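Local atomic coordinates of transcriptional regulator nlh2 (Aquifex aeolicus, PDB entry 4G3V), a protein that probably activates sigma54-dependent transcription under the control of its GAF domain, the part captured here in an inactive state. Residues L40-S45 with I130-E135; G62-K67 with T103-L108; I90-H95 with L109-A114. All blocks are in the same frame, centred on the assembly; numbering follows the deposited sequence.

Contact 1: residues L40-S45 with I130-E135; sequences LGVEHS and ITIFKE
Three main-chain atoms surround water 1 between the two segments. E43 N donates to its oxygen at 2.7 Å, while F133 O and G41 O lie within bonding distance of the water, competing with other acceptors for its protons. The water bridges E43 N and F133 O, which are too far apart (4.1 Å) to bond directly. Further along, F133 N reaches H44 O directly at 3.0 Å in a nearly straight bond (161°), in the carbonyl plane. That oxygen also lies near the plane of the F133 ring, at its edge. S45 and I132 then form a non-hydrogen-bonded antiparallel pair with their CA atoms 4.3 Å apart. This joins the central strands 44-51 and 125-135 of the GAF sheet just where helix 25-40 hands over to the first strand. G41 makes that turn with positive phi, a conformation that suits glycine. S45, small enough for a face covered by the helix, packs on L33; H44, directed to the opposite face, uses ND1 to bind Y63 N. K134 is extended until chi4 bends (66°), bringing NZ to L40 O at 2.9 Å; a long chain is needed to span from the strand to the helix end. V42, with CG1 anti to its backbone N, crosses both neighbours at about a right angle: CG1 meets I132 CB at 3.7 Å, and CG2 meets K134 CD at 4.1 Å.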
loop_
_atom_site.group_PDB
_atom_site.type_symbol
_atom_site.label_atom_id
_atom_site.label_comp_id
_atom_site.label_asym_id
_atom_site.label_seq_id
_atom_site.Cartn_x
_atom_site.Cartn_y
_atom_site.Cartn_z
ATOM N N LEU A 40 3.326 14.617 4.619
ATOM C CA LEU A 40 2.630 14.268 5.866
ATOM C C LEU A 40 3.204 14.872 7.145
ATOM O O LEU A 40 2.697 14.584 8.235
ATOM C CB LEU A 40 2.582 12.744 6.037
ATOM C CG LEU A 40 1.818 11.984 4.958
ATOM C CD1 LEU A 40 1.735 10.519 5.320
ATOM C CD2 LEU A 40 0.420 12.572 4.767
ATOM N N GLY A 41 4.260 15.675 7.030
ATOM C CA GLY A 41 4.799 16.406 8.165
ATOM C C GLY A 41 5.602 15.560 9.136
ATOM O O GLY A 41 5.729 15.896 10.322
ATOM N N VAL A 42 6.148 14.459 8.648
ATOM C CA VAL A 42 6.939 13.573 9.495
ATOM C C VAL A 42 8.362 14.091 9.559
ATOM O O VAL A 42 9.127 13.929 8.613
ATOM C CB VAL A 42 6.942 12.139 8.953
ATOM C CG1 VAL A 42 7.894 11.266 9.755
ATOM C CG2 VAL A 42 5.535 11.577 8.970
ATOM N N GLU A 43 8.717 14.706 10.683
ATOM C CA GLU A 43 9.977 15.435 10.780
ATOM C C GLU A 43 11.178 14.565 11.159
ATOM O O GLU A 43 12.311 14.925 10.868
ATOM C CB GLU A 43 9.817 16.614 11.755
ATOM C CG GLU A 43 8.931 17.745 11.195
ATOM C CD GLU A 43 8.164 18.510 12.271
ATOM O OE1 GLU A 43 7.131 17.990 12.746
ATOM O OE2 GLU A 43 8.576 19.631 12.639
ATOM N N HIS A 44 10.936 13.426 11.799
ATOM C CA HIS A 44 12.007 12.515 12.185
ATOM C C HIS A 44 11.637 11.087 11.807
ATOM O O HIS A 44 10.554 10.610 12.147
ATOM C CB HIS A 44 12.257 12.579 13.695
ATOM C CG HIS A 44 12.409 13.976 14.229
ATOM N ND1 HIS A 44 13.595 14.663 14.176
ATOM C CD2 HIS A 44 11.515 14.804 14.823
ATOM C CE1 HIS A 44 13.438 15.862 14.723
ATOM N NE2 HIS A 44 12.186 15.968 15.126
ATOM N N SER A 45 12.538 10.387 11.135
ATOM C CA SER A 45 12.220 9.044 10.670
ATOM C C SER A 45 13.468 8.300 10.277
ATOM O O SER A 45 14.507 8.909 10.014
ATOM C CB SER A 45 11.291 9.105 9.446
ATOM O OG SER A 45 11.925 9.779 8.372
ATOM N N ILE A 130 10.401 0.484 9.305
ATOM C CA ILE A 130 10.363 1.935 9.143
ATOM C C ILE A 130 9.750 2.502 10.406
ATOM O O ILE A 130 8.699 2.038 10.858
ATOM C CB ILE A 130 9.591 2.382 7.892
ATOM C CG1 ILE A 130 9.439 3.905 7.875
ATOM C CG2 ILE A 130 8.233 1.707 7.798
ATOM C CD1 ILE A 130 8.851 4.455 6.568
ATOM N N THR A 131 10.438 3.487 10.984
ATOM C CA THR A 131 10.035 4.104 12.236
ATOM C C THR A 131 9.909 5.610 12.043
ATOM O O THR A 131 10.818 6.258 11.498
ATOM C CB THR A 131 11.059 3.822 13.326
ATOM O OG1 THR A 131 11.103 2.408 13.574
ATOM C CG2 THR A 131 10.729 4.578 14.619
ATOM N N ILE A 132 8.796 6.166 12.492
ATOM C CA ILE A 132 8.573 7.601 12.369
ATOM C C ILE A 132 8.135 8.197 13.699
ATOM O O ILE A 132 7.550 7.516 14.535
ATOM C CB ILE A 132 7.521 7.941 11.276
ATOM C CG1 ILE A 132 6.111 7.549 11.699
ATOM C CG2 ILE A 132 7.849 7.236 9.968
ATOM C CD1 ILE A 132 5.305 8.671 12.273
ATOM N N PHE A 133 8.425 9.478 13.882
ATOM C CA PHE A 133 7.982 10.211 15.051
ATOM C C PHE A 133 7.149 11.399 14.568
ATOM O O PHE A 133 7.555 12.121 13.648
ATOM C CB PHE A 133 9.188 10.720 15.829
ATOM C CG PHE A 133 9.993 9.636 16.481
ATOM C CD1 PHE A 133 10.955 8.952 15.769
ATOM C CD2 PHE A 133 9.790 9.311 17.817
ATOM C CE1 PHE A 133 11.701 7.956 16.364
ATOM C CE2 PHE A 133 10.525 8.320 18.415
ATOM C CZ PHE A 133 11.491 7.639 17.685
ATOM N N LYS A 134 5.986 11.601 15.164
ATOM C CA LYS A 134 5.120 12.680 14.741
ATOM C C LYS A 134 4.143 13.059 15.850
ATOM O O LYS A 134 3.659 12.195 16.571
ATOM C CB LYS A 134 4.350 12.254 13.495
ATOM C CG LYS A 134 3.354 13.296 12.998
ATOM C CD LYS A 134 2.701 12.828 11.705
ATOM C CE LYS A 134 1.513 13.692 11.334
ATOM N NZ LYS A 134 1.931 15.080 11.011
ATOM N N GLU A 135 3.862 14.350 15.978
ATOM C CA GLU A 135 2.909 14.836 16.973
ATOM C C GLU A 135 1.457 14.586 16.565
ATOM O O GLU A 135 1.079 14.789 15.417
ATOM C CB GLU A 135 3.088 16.341 17.193
ATOM C CG GLU A 135 4.370 16.743 17.889
ATOM C CD GLU A 135 4.318 18.188 18.349
ATOM O OE1 GLU A 135 3.668 19.001 17.658
ATOM O OE2 GLU A 135 4.903 18.510 19.403
HETATM O O HOH W 1 7.074 14.737 12.880
HETATM O O HOH W 2 5.556 16.372 14.256
#

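Contact 2: residues G62-K67 with T103-L108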
loop_
_atom_site.group_PDB
_atom_site.type_symbol
_atom_site.label_atom_id
_atom_site.label_comp_id
_atom_site.label_asym_id
_atom_site.label_seq_id
_atom_site.Cartn_x
_atom_site.Cartn_y
_atom_site.Cartn_z
ATOM N N GLY A 62 15.799 14.079 9.491
ATOM C CA GLY A 62 15.705 14.874 10.700
ATOM C C GLY A 62 16.781 14.562 11.730
ATOM O O GLY A 62 17.965 14.495 11.424
ATOM N N TYR A 63 16.352 14.347 12.965
ATOM C CA TYR A 63 17.261 14.145 14.086
ATOM C C TYR A 63 18.189 12.955 13.875
ATOM O O TYR A 63 19.321 12.954 14.350
ATOM C CB TYR A 63 16.470 13.949 15.384
ATOM C CG TYR A 63 17.360 13.695 16.576
ATOM C CD1 TYR A 63 17.918 14.752 17.288
ATOM C CD2 TYR A 63 17.661 12.402 16.977
ATOM C CE1 TYR A 63 18.743 14.526 18.375
ATOM C CE2 TYR A 63 18.484 12.165 18.061
ATOM C CZ TYR A 63 19.022 13.232 18.756
ATOM O OH TYR A 63 19.847 13.010 19.838
ATOM N N PHE A 64 17.710 11.941 13.165
ATOM C CA PHE A 64 18.496 10.727 12.953
ATOM C C PHE A 64 19.598 10.870 11.903
ATOM O O PHE A 64 20.401 9.953 11.709
ATOM C CB PHE A 64 17.563 9.591 12.577
ATOM C CG PHE A 64 16.623 9.233 13.673
ATOM C CD1 PHE A 64 16.995 8.321 14.639
ATOM C CD2 PHE A 64 15.383 9.832 13.758
ATOM C CE1 PHE A 64 16.142 7.998 15.665
ATOM C CE2 PHE A 64 14.522 9.509 14.782
ATOM C CZ PHE A 64 14.901 8.592 15.738
ATOM N N LEU A 65 19.643 12.009 11.225
ATOM C CA LEU A 65 20.679 12.216 10.230
ATOM C C LEU A 65 22.057 11.999 10.855
ATOM O O LEU A 65 22.327 12.483 11.957
ATOM C CB LEU A 65 20.595 13.621 9.656
ATOM C CG LEU A 65 21.454 13.837 8.409
ATOM C CD1 LEU A 65 20.907 13.024 7.242
ATOM C CD2 LEU A 65 21.498 15.307 8.065
ATOM N N ASN A 66 22.913 11.261 10.151
ATOM C CA ASN A 66 24.295 11.028 10.584
ATOM C C ASN A 66 24.395 10.357 11.947
ATOM O O ASN A 66 25.257 10.700 12.757
ATOM C CB ASN A 66 25.090 12.341 10.596
ATOM C CG ASN A 66 25.269 12.928 9.207
ATOM O OD1 ASN A 66 25.489 12.201 8.237
ATOM N ND2 ASN A 66 25.165 14.245 9.104
ATOM N N LYS A 67 23.514 9.397 12.194
ATOM C CA LYS A 67 23.570 8.611 13.424
ATOM C C LYS A 67 23.574 7.114 13.110
ATOM O O LYS A 67 22.732 6.627 12.349
ATOM C CB LYS A 67 22.405 8.979 14.349
ATOM C CG LYS A 67 22.466 10.425 14.836
ATOM C CD LYS A 67 21.485 10.697 15.963
ATOM C CE LYS A 67 21.733 12.059 16.604
ATOM N NZ LYS A 67 21.569 13.197 15.656
ATOM N N THR A 103 18.646 6.674 20.458
ATOM C CA THR A 103 19.238 7.829 19.797
ATOM C C THR A 103 19.146 9.095 20.631
ATOM O O THR A 103 19.512 10.174 20.168
ATOM C CB THR A 103 18.531 8.094 18.471
ATOM O OG1 THR A 103 17.114 8.180 18.699
ATOM C CG2 THR A 103 18.829 6.969 17.498
ATOM N N GLY A 104 18.647 8.976 21.855
ATOM C CA GLY A 104 18.512 10.132 22.720
ATOM C C GLY A 104 17.591 11.189 22.134
ATOM O O GLY A 104 17.558 12.315 22.630
ATOM N N ILE A 105 16.830 10.830 21.096
ATOM C CA ILE A 105 15.886 11.767 20.497
ATOM C C ILE A 105 14.866 12.188 21.536
ATOM O O ILE A 105 14.279 13.261 21.436
ATOM C CB ILE A 105 15.151 11.184 19.270
ATOM C CG1 ILE A 105 14.191 12.224 18.686
ATOM C CG2 ILE A 105 14.377 9.920 19.641
ATOM C CD1 ILE A 105 13.459 11.752 17.436
ATOM N N GLY A 106 14.662 11.337 22.539
ATOM C CA GLY A 106 13.698 11.614 23.587
ATOM C C GLY A 106 13.656 13.060 24.047
ATOM O O GLY A 106 12.591 13.672 24.096
ATOM N N ARG A 107 14.816 13.614 24.388
ATOM C CA ARG A 107 14.878 14.956 24.964
ATOM C C ARG A 107 14.447 16.030 23.971
ATOM O O ARG A 107 14.150 17.157 24.360
ATOM C CB ARG A 107 16.293 15.254 25.444
ATOM C CG ARG A 107 17.288 15.434 24.322
ATOM C CD ARG A 107 18.674 15.761 24.863
ATOM N NE ARG A 107 19.334 16.768 24.041
ATOM C CZ ARG A 107 19.785 16.538 22.814
ATOM N NH1 ARG A 107 19.646 15.335 22.263
ATOM N NH2 ARG A 107 20.370 17.511 22.133
ATOM N N LEU A 108 14.428 15.676 22.689
ATOM C CA LEU A 108 14.010 16.596 21.633
ATOM C C LEU A 108 12.513 16.487 21.331
ATOM O O LEU A 108 11.925 17.401 20.748
ATOM C CB LEU A 108 14.812 16.333 20.355
ATOM C CG LEU A 108 14.422 17.205 19.159
ATOM C CD1 LEU A 108 14.580 18.695 19.493
ATOM C CD2 LEU A 108 15.243 16.834 17.930
#
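The ring of Y63 stands between two quite different neighbours. With CG anti to the backbone N (chi1 178°), it is thrown across to the 103-108 loop, where I105 CA lies over one face, 4.0 Å from the ring centroid, in a CH-pi contact. Y63 and I105 slide past each other in opposite directions, so the branched CB of I105 meets CD2 of the tyrosine at 3.6 Å. Over the other face, above the ring centre, sits K67 NZ, which is held by its bond to Y63 O (2.6 Å); the type II turn from F64 to K67 brings the lysine back to this place. L108 adds CD2 beside Y63 CD1. The F64 side chain crosses those of T103 and I105 at about right angles: its CE1 meets T103 OG1 at 3.2 Å and its CE2 meets I105 CD1 at 3.6 Å, while its ring packs edge-to-face with F46. Both loops thus close over the sheet face carrying H44, the side on which GAF domains commonly form their ligand pocket. At the ring edge of Y63, in plane, T103 O accepts from Y63 OH at 2.9 Å, and R107 NH1 donates weakly to the same hydroxyl. Tyrosine suits this place because its hydroxyl serves as both donor and acceptor while its flat ring packs on isoleucine; the lysine charge over the other face would probably be stabilised by the pi electrons.

Contact 3: residues I90-H95 with L109-A114; sequences IPNVKH and LTEKHA
Near the sheet, the two segments close on each other with backbone, a methyl and branched apolar side chains. A114 lies against the chain leaving strand 88-90, its CB 3.4 Å from I90 O, and a small side chain suits this close approach to a carbonyl. V93 N donates to H113 O at 3.1 Å, nearly along the C=O axis. V93 puts CG1 in the crowded position between its backbone N and carbonyl carbon, where it meets L109 CD1 at 3.7 Å in an oblique crossing; L109 continues inward onto F133. The outer side is looser and more polar. N92, in a left-handed backbone conformation that asparagine accepts readily, sends ND2 to E111 O at 2.8 Å, in its amide plane and almost straight (162°), while water 3 links N92 N to K112 O. H95 and E111 cross at about a right angle, E111 CG lying 3.7 Å from H95 CE1. The 109-114 segment keeps its shape through a type I turn from T110 to H113, inside which T110 OG1 accepts from K112 N as an ST turn; T110 OG1 also binds E135. K94 runs extended past T110 O before bending at chi4, its NZ bonded to G106 O and only weakly to L109 O (3.2 Å). An alanine here would lose both amine bonds and would probably loosen the chain between G106 and L109. Since the side-chain donors N92 and K94 both bind main-chain carbonyls, the fit probably depends more on the path of the backbone than on charge pairing.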
loop_
_atom_site.group_PDB
_atom_site.type_symbol
_atom_site.label_atom_id
_atom_site.label_comp_id
_atom_site.label_asym_id
_atom_site.label_seq_id
_atom_site.Cartn_x
_atom_site.Cartn_y
_atom_site.Cartn_z
ATOM N N ILE A 90 2.812 3.981 19.426
ATOM C CA ILE A 90 3.022 4.385 20.819
ATOM C C ILE A 90 2.796 5.865 21.010
ATOM O O ILE A 90 3.659 6.664 20.673
ATOM C CB ILE A 90 4.465 4.119 21.290
ATOM C CG1 ILE A 90 4.877 2.679 20.999
ATOM C CG2 ILE A 90 4.602 4.453 22.778
ATOM C CD1 ILE A 90 4.101 1.645 21.764
ATOM N N PRO A 91 1.636 6.239 21.560
ATOM C CA PRO A 91 1.338 7.639 21.849
ATOM C C PRO A 91 2.245 8.149 22.964
ATOM O O PRO A 91 2.657 7.358 23.815
ATOM C CB PRO A 91 -0.119 7.605 22.333
ATOM C CG PRO A 91 -0.589 6.215 22.173
ATOM C CD PRO A 91 0.600 5.335 22.085
ATOM N N ASN A 92 2.574 9.438 22.943
ATOM C CA ASN A 92 3.332 10.041 24.033
ATOM C C ASN A 92 4.564 9.205 24.368
ATOM O O ASN A 92 4.816 8.882 25.545
ATOM C CB ASN A 92 2.428 10.171 25.259
ATOM C CG ASN A 92 1.013 10.601 24.890
ATOM O OD1 ASN A 92 0.035 9.901 25.180
ATOM N ND2 ASN A 92 0.898 11.752 24.225
ATOM N N VAL A 93 5.329 8.869 23.327
ATOM C CA VAL A 93 6.388 7.869 23.431
ATOM C C VAL A 93 7.470 8.327 24.397
ATOM O O VAL A 93 8.150 7.512 25.016
ATOM C CB VAL A 93 7.004 7.555 22.040
ATOM C CG1 VAL A 93 7.632 8.797 21.422
ATOM C CG2 VAL A 93 8.026 6.427 22.135
ATOM N N LYS A 94 7.605 9.641 24.519
ATOM C CA LYS A 94 8.608 10.258 25.371
ATOM C C LYS A 94 8.551 9.624 26.763
ATOM O O LYS A 94 9.587 9.413 27.403
ATOM C CB LYS A 94 8.337 11.766 25.433
ATOM C CG LYS A 94 9.418 12.622 26.075
ATOM C CD LYS A 94 9.050 14.097 25.942
ATOM C CE LYS A 94 9.928 14.997 26.802
ATOM N NZ LYS A 94 11.349 14.958 26.386
ATOM N N HIS A 95 7.341 9.286 27.209
ATOM C CA HIS A 95 7.125 8.821 28.582
ATOM C C HIS A 95 6.770 7.344 28.676
ATOM O O HIS A 95 6.275 6.880 29.710
ATOM C CB HIS A 95 6.019 9.644 29.243
ATOM C CG HIS A 95 6.354 11.101 29.374
ATOM N ND1 HIS A 95 5.854 12.060 28.517
ATOM C CD2 HIS A 95 7.156 11.754 30.246
ATOM C CE1 HIS A 95 6.327 13.245 28.866
ATOM N NE2 HIS A 95 7.121 13.087 29.909
ATOM N N LEU A 109 11.906 15.368 21.720
ATOM C CA LEU A 109 10.474 15.159 21.530
ATOM C C LEU A 109 9.654 15.926 22.563
ATOM O O LEU A 109 10.122 16.171 23.678
ATOM C CB LEU A 109 10.139 13.674 21.660
ATOM C CG LEU A 109 10.846 12.709 20.715
ATOM C CD1 LEU A 109 10.343 11.283 20.933
ATOM C CD2 LEU A 109 10.634 13.141 19.276
ATOM N N THR A 110 8.437 16.310 22.180
ATOM C CA THR A 110 7.441 16.821 23.121
ATOM C C THR A 110 6.601 15.658 23.619
ATOM O O THR A 110 6.780 14.526 23.181
ATOM C CB THR A 110 6.477 17.814 22.457
ATOM O OG1 THR A 110 5.547 17.100 21.634
ATOM C CG2 THR A 110 7.237 18.836 21.616
ATOM N N GLU A 111 5.667 15.938 24.519
ATOM C CA GLU A 111 4.801 14.893 25.045
ATOM C C GLU A 111 3.758 14.453 24.015
ATOM O O GLU A 111 3.125 13.408 24.170
ATOM C CB GLU A 111 4.106 15.366 26.322
ATOM C CG GLU A 111 3.268 14.284 26.991
ATOM C CD GLU A 111 2.765 14.695 28.357
ATOM O OE1 GLU A 111 3.453 15.496 29.033
ATOM O OE2 GLU A 111 1.678 14.217 28.754
ATOM N N LYS A 112 3.591 15.239 22.954
ATOM C CA LYS A 112 2.596 14.921 21.931
ATOM C C LYS A 112 3.141 13.973 20.863
ATOM O O LYS A 112 2.370 13.377 20.106
ATOM C CB LYS A 112 2.071 16.202 21.285
ATOM C CG LYS A 112 1.490 17.179 22.299
ATOM C CD LYS A 112 0.276 17.910 21.747
ATOM C CE LYS A 112 0.650 18.880 20.639
ATOM N NZ LYS A 112 -0.477 19.819 20.329
ATOM N N HIS A 113 4.461 13.818 20.801
ATOM C CA HIS A 113 5.052 12.937 19.790
ATOM C C HIS A 113 4.666 11.488 20.015
ATOM O O HIS A 113 4.762 10.975 21.131
ATOM C CB HIS A 113 6.578 13.034 19.784
ATOM C CG HIS A 113 7.105 14.161 18.957
ATOM N ND1 HIS A 113 7.420 15.388 19.497
ATOM C CD2 HIS A 113 7.356 14.256 17.632
ATOM C CE1 HIS A 113 7.848 16.190 18.538
ATOM N NE2 HIS A 113 7.820 15.526 17.395
ATOM N N ALA A 114 4.233 10.832 18.943
ATOM C CA ALA A 114 4.057 9.388 18.948
ATOM C C ALA A 114 5.154 8.735 18.115
ATOM O O ALA A 114 5.768 9.368 17.251
ATOM C CB ALA A 114 2.702 9.013 18.405
HETATM O O HOH W 3 1.184 10.939 20.925
#

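In the fold
Contact 1 is the buried one: its centre lies about 7 Å from the centre of the chain, those of the partly buried contacts 2 and 3 about 14 and 15 Å. Strand 125-135 ties contact 1 to contact 3, because strand 113-122 is its neighbour in the sheet and K134 O bonds to A114 N. Contact 2 reaches contact 1 through packing of F64 on F133. The loop between strands 88-90 and 113-122 supplies 103-108 to contact 2 and most of both segments of contact 3. All three set side-chain donors on main-chain carbonyls; they differ in strand pairing with a water bridge in contact 1, aromatic rings in contact 2, and turns with exposed polar side chains in contact 3.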